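Local coordinates for protein replicative DNA helicase (Helicobacter pylori, PDB 3GXV) that probably unwinds duplex DNA at the replication fork as a hexameric ATP-driven helicase and interacts with primase through its N-terminal domain, at residues L47-E58 / I67-I77. Sequence-based numbering, arbitrary orientation.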
loop_
_atom_site.group_PDB
_atom_site.type_symbol
_atom_site.label_atom_id
_atom_site.label_comp_id
_atom_site.label_asym_id
_atom_site.label_seq_id
_atom_site.Cartn_x
_atom_site.Cartn_y
_atom_site.Cartn_z
ATOM N N LEU B 47 3.174 10.694 13.557
ATOM C CA LEU B 47 3.328 9.291 13.922
ATOM C C LEU B 47 2.922 8.423 12.727
ATOM O O LEU B 47 3.577 7.411 12.424
ATOM C CB LEU B 47 2.466 8.961 15.152
ATOM C CG LEU B 47 2.490 7.534 15.732
ATOM C CD1 LEU B 47 3.897 6.955 15.659
ATOM C CD2 LEU B 47 1.996 7.560 17.184
ATOM N N PHE B 48 1.840 8.830 12.058
ATOM C CA PHE B 48 1.341 8.128 10.878
ATOM C C PHE B 48 2.416 8.185 9.790
ATOM O O PHE B 48 2.788 7.157 9.234
ATOM C CB PHE B 48 0.068 8.794 10.353
ATOM C CG PHE B 48 -0.599 8.039 9.236
ATOM C CD1 PHE B 48 -1.551 7.076 9.513
ATOM C CD2 PHE B 48 -0.290 8.313 7.904
ATOM C CE1 PHE B 48 -2.192 6.388 8.476
ATOM C CE2 PHE B 48 -0.922 7.634 6.864
ATOM C CZ PHE B 48 -1.878 6.673 7.150
ATOM N N PHE B 49 2.911 9.386 9.496
ATOM C CA PHE B 49 3.954 9.552 8.483
ATOM C C PHE B 49 5.139 8.624 8.782
ATOM O O PHE B 49 5.777 8.078 7.881
ATOM C CB PHE B 49 4.440 11.008 8.452
ATOM C CG PHE B 49 5.278 11.345 7.243
ATOM C CD1 PHE B 49 4.779 11.134 5.955
ATOM C CD2 PHE B 49 6.576 11.829 7.389
ATOM C CE1 PHE B 49 5.561 11.398 4.840
ATOM C CE2 PHE B 49 7.369 12.098 6.269
ATOM C CZ PHE B 49 6.862 11.879 5.000
ATOM N N GLU B 50 5.410 8.452 10.069
ATOM C CA GLU B 50 6.507 7.632 10.551
ATOM C C GLU B 50 6.299 6.167 10.189
ATOM O O GLU B 50 7.171 5.533 9.591
ATOM C CB GLU B 50 6.591 7.790 12.065
ATOM C CG GLU B 50 7.915 7.451 12.731
ATOM C CD GLU B 50 7.802 7.599 14.240
ATOM O OE1 GLU B 50 7.246 6.683 14.881
ATOM O OE2 GLU B 50 8.232 8.644 14.781
ATOM N N ILE B 51 5.138 5.628 10.557
ATOM C CA ILE B 51 4.829 4.234 10.263
ATOM C C ILE B 51 4.821 4.010 8.755
ATOM O O ILE B 51 5.212 2.943 8.273
ATOM C CB ILE B 51 3.461 3.823 10.854
ATOM C CG1 ILE B 51 3.505 3.893 12.387
ATOM C CG2 ILE B 51 3.115 2.411 10.413
ATOM C CD1 ILE B 51 2.125 3.899 13.053
ATOM N N ALA B 52 4.390 5.023 8.010
ATOM C CA ALA B 52 4.334 4.917 6.559
ATOM C C ALA B 52 5.746 4.838 5.998
ATOM O O ALA B 52 6.038 3.990 5.158
ATOM C CB ALA B 52 3.587 6.114 5.964
ATOM N N LEU B 53 6.619 5.724 6.473
ATOM C CA LEU B 53 8.012 5.739 6.030
ATOM C C LEU B 53 8.613 4.360 6.252
ATOM O O LEU B 53 9.333 3.848 5.400
ATOM C CB LEU B 53 8.819 6.777 6.815
ATOM C CG LEU B 53 8.426 8.245 6.626
ATOM C CD1 LEU B 53 9.303 9.120 7.527
ATOM C CD2 LEU B 53 8.571 8.647 5.159
ATOM N N LYS B 54 8.311 3.769 7.407
ATOM C CA LYS B 54 8.813 2.439 7.747
ATOM C C LYS B 54 8.232 1.360 6.824
ATOM O O LYS B 54 8.960 0.489 6.356
ATOM C CB LYS B 54 8.502 2.108 9.213
ATOM C CG LYS B 54 8.717 0.647 9.581
ATOM C CD LYS B 54 8.880 0.427 11.079
ATOM C CE LYS B 54 7.784 1.082 11.909
ATOM N NZ LYS B 54 7.903 2.570 11.940
ATOM N N LEU B 55 6.930 1.435 6.553
ATOM C CA LEU B 55 6.272 0.470 5.678
ATOM C C LEU B 55 6.785 0.518 4.246
ATOM O O LEU B 55 6.791 -0.493 3.553
ATOM C CB LEU B 55 4.760 0.701 5.654
ATOM C CG LEU B 55 3.932 0.285 6.867
ATOM C CD1 LEU B 55 2.466 0.677 6.648
ATOM C CD2 LEU B 55 4.076 -1.227 7.085
ATOM N N HIS B 56 7.210 1.696 3.804
ATOM C CA HIS B 56 7.697 1.866 2.438
ATOM C C HIS B 56 9.137 1.404 2.262
ATOM O O HIS B 56 9.580 1.139 1.141
ATOM C CB HIS B 56 7.573 3.334 2.024
ATOM C CG HIS B 56 7.608 3.550 0.543
ATOM N ND1 HIS B 56 8.684 4.114 -0.103
ATOM C CD2 HIS B 56 6.685 3.291 -0.412
ATOM C CE1 HIS B 56 8.424 4.198 -1.396
ATOM N NE2 HIS B 56 7.216 3.704 -1.610
ATOM N N GLU B 57 9.869 1.331 3.369
ATOM C CA GLU B 57 11.259 0.897 3.347
ATOM C C GLU B 57 11.305 -0.616 3.286
ATOM O O GLU B 57 12.339 -1.210 2.978
ATOM C CB GLU B 57 11.985 1.380 4.601
ATOM C CG GLU B 57 12.631 2.740 4.451
ATOM C CD GLU B 57 13.703 2.743 3.382
ATOM O OE1 GLU B 57 14.716 2.027 3.550
ATOM O OE2 GLU B 57 13.528 3.456 2.372
ATOM N N GLU B 58 10.165 -1.225 3.585
ATOM C CA GLU B 58 10.022 -2.670 3.585
ATOM C C GLU B 58 9.167 -3.076 2.405
ATOM O O GLU B 58 8.775 -4.233 2.280
ATOM C CB GLU B 58 9.353 -3.124 4.874
ATOM C CG GLU B 58 10.195 -2.935 6.108
ATOM C CD GLU B 58 9.370 -3.037 7.363
ATOM O OE1 GLU B 58 8.481 -3.911 7.411
ATOM O OE2 GLU B 58 9.617 -2.249 8.302
ATOM N N ILE B 67 -1.244 -0.129 8.302
ATOM C CA ILE B 67 -0.949 1.008 9.159
ATOM C C ILE B 67 -1.311 0.614 10.572
ATOM O O ILE B 67 -0.597 0.933 11.514
ATOM C CB ILE B 67 -1.755 2.267 8.761
ATOM C CG1 ILE B 67 -1.229 2.832 7.446
ATOM C CG2 ILE B 67 -1.662 3.309 9.858
ATOM C CD1 ILE B 67 0.213 3.290 7.509
ATOM N N ARG B 68 -2.414 -0.107 10.712
ATOM C CA ARG B 68 -2.868 -0.531 12.023
ATOM C C ARG B 68 -2.063 -1.718 12.535
ATOM O O ARG B 68 -1.948 -1.919 13.743
ATOM C CB ARG B 68 -4.344 -0.894 11.976
ATOM C CG ARG B 68 -5.249 0.229 11.506
ATOM C CD ARG B 68 -6.617 0.078 12.146
ATOM N NE ARG B 68 -7.726 0.324 11.233
ATOM C CZ ARG B 68 -7.882 1.434 10.524
ATOM N NH1 ARG B 68 -6.993 2.413 10.609
ATOM N NH2 ARG B 68 -8.944 1.572 9.738
ATOM N N GLN B 69 -1.521 -2.514 11.620
ATOM C CA GLN B 69 -0.714 -3.655 12.018
ATOM C C GLN B 69 0.666 -3.182 12.469
ATOM O O GLN B 69 1.229 -3.716 13.415
ATOM C CB GLN B 69 -0.553 -4.646 10.856
ATOM C CG GLN B 69 -1.710 -5.614 10.672
ATOM C CD GLN B 69 -1.361 -6.764 9.734
ATOM O OE1 GLN B 69 -0.362 -7.453 9.932
ATOM N NE2 GLN B 69 -2.186 -6.978 8.715
ATOM N N LYS B 70 1.199 -2.164 11.798
ATOM C CA LYS B 70 2.529 -1.648 12.120
ATOM C C LYS B 70 2.564 -0.568 13.209
ATOM O O LYS B 70 3.600 0.056 13.436
ATOM C CB LYS B 70 3.204 -1.115 10.853
ATOM C CG LYS B 70 4.721 -1.174 10.899
ATOM C CD LYS B 70 5.210 -2.623 10.881
ATOM C CE LYS B 70 6.687 -2.705 11.195
ATOM N NZ LYS B 70 6.962 -2.143 12.545
ATOM N N MET B 71 1.437 -0.346 13.880
ATOM C CA MET B 71 1.373 0.642 14.953
ATOM C C MET B 71 2.063 0.100 16.209
ATOM O O MET B 71 1.716 -0.968 16.708
ATOM C CB MET B 71 -0.083 0.999 15.256
ATOM C CG MET B 71 -0.494 2.373 14.738
ATOM S SD MET B 71 -2.142 2.847 15.298
ATOM C CE MET B 71 -3.006 2.875 13.761
ATOM N N PRO B 72 3.028 0.867 16.761
ATOM C CA PRO B 72 3.834 0.546 17.953
ATOM C C PRO B 72 3.194 -0.186 19.139
ATOM O O PRO B 72 3.895 -0.754 19.977
ATOM C CB PRO B 72 4.425 1.905 18.352
ATOM C CG PRO B 72 3.443 2.881 17.824
ATOM C CD PRO B 72 3.110 2.313 16.477
ATOM N N LYS B 73 1.871 -0.178 19.207
ATOM C CA LYS B 73 1.145 -0.875 20.280
ATOM C C LYS B 73 1.668 -0.669 21.742
ATOM O O LYS B 73 1.430 -1.495 22.629
ATOM C CB LYS B 73 1.067 -2.362 19.928
ATOM C CG LYS B 73 -0.306 -2.939 19.880
ATOM C CD LYS B 73 -1.154 -2.523 21.080
ATOM C CE LYS B 73 -2.615 -2.947 20.949
ATOM N NZ LYS B 73 -2.663 -4.408 20.687
ATOM N N ASP B 74 2.418 0.404 21.966
ATOM C CA ASP B 74 2.907 0.765 23.272
ATOM C C ASP B 74 2.329 2.157 23.304
ATOM O O ASP B 74 1.871 2.681 24.319
ATOM C CB ASP B 74 4.442 0.803 23.312
ATOM C CG ASP B 74 5.033 1.725 22.292
ATOM O OD1 ASP B 74 4.926 1.441 21.075
ATOM O OD2 ASP B 74 5.588 2.761 22.706
ATOM N N LYS B 75 2.334 2.700 22.098
ATOM C CA LYS B 75 1.831 4.001 21.729
ATOM C C LYS B 75 0.900 3.665 20.565
ATOM O O LYS B 75 1.233 2.825 19.725
ATOM C CB LYS B 75 2.988 4.878 21.239
ATOM C CG LYS B 75 2.606 6.288 20.903
ATOM C CD LYS B 75 2.154 7.035 22.135
ATOM C CE LYS B 75 1.949 8.503 21.822
ATOM N NZ LYS B 75 0.857 8.720 20.833
ATOM N N GLN B 76 -0.268 4.293 20.530
ATOM C CA GLN B 76 -1.219 4.024 19.466
ATOM C C GLN B 76 -1.902 5.287 18.950
ATOM O O GLN B 76 -1.923 6.318 19.626
ATOM C CB GLN B 76 -2.264 3.016 19.960
ATOM C CG GLN B 76 -3.353 2.735 18.947
ATOM C CD GLN B 76 -3.949 1.356 19.090
ATOM O OE1 GLN B 76 -3.251 0.350 18.937
ATOM N NE2 GLN B 76 -5.247 1.295 19.379
ATOM N N ILE B 77 -2.444 5.199 17.739
ATOM C CA ILE B 77 -3.146 6.314 17.111
ATOM C C ILE B 77 -4.659 6.136 17.249
ATOM O O ILE B 77 -5.250 5.275 16.595
ATOM C CB ILE B 77 -2.802 6.423 15.603
ATOM C CG1 ILE B 77 -1.316 6.724 15.428
ATOM C CG2 ILE B 77 -3.622 7.523 14.959
ATOM C CD1 ILE B 77 -0.888 6.879 13.979
#
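Ile-51 reaches from helix 43-57 into the loop that follows helix 64-69, a worked example of a helix held against a helix-plus-loop by aliphatic branches. With CG1 turned away from the carbonyl carbon (chi1 -65°) and the chain extended beyond it (chi2 163°), Ile-51 CD1 arrives at Met-71 CG at a tight 3.5 Å, while Ile-51 CG2 rests 3.6 Å from Lys-70 CB. Ile-67 fits among Phe-48, Ile-51 and Leu-55: its CG2 meets CE1 of the Phe-48 ring obliquely at 3.4 Å, and its CD1 touches Leu-55 CD1 at 3.6 Å. The Leu-47 and Ile-77 side chains run antiparallel, with Leu-47 CD2 3.8 Å from Ile-77 CG1. A weak bond from Ile-77 N to Met-71 SD (3.4 Å) links the outgoing and returning arms of the loop, and Leu-82 of helix 79-87 packs on both.

The solvent side is looser. The Lys-70 chain, kinked at chi2 (68°) and again at its end, lies across the Lys-54 methylenes; the two NZ atoms lie 4.8 Å apart, and Glu-58 OE2, 5.0 Å from Lys-70 NZ, may offset their repulsion. Cohesion within this all-helical DnaB N-terminal domain therefore rests here on apolar burial, with charge diffuse at the margin.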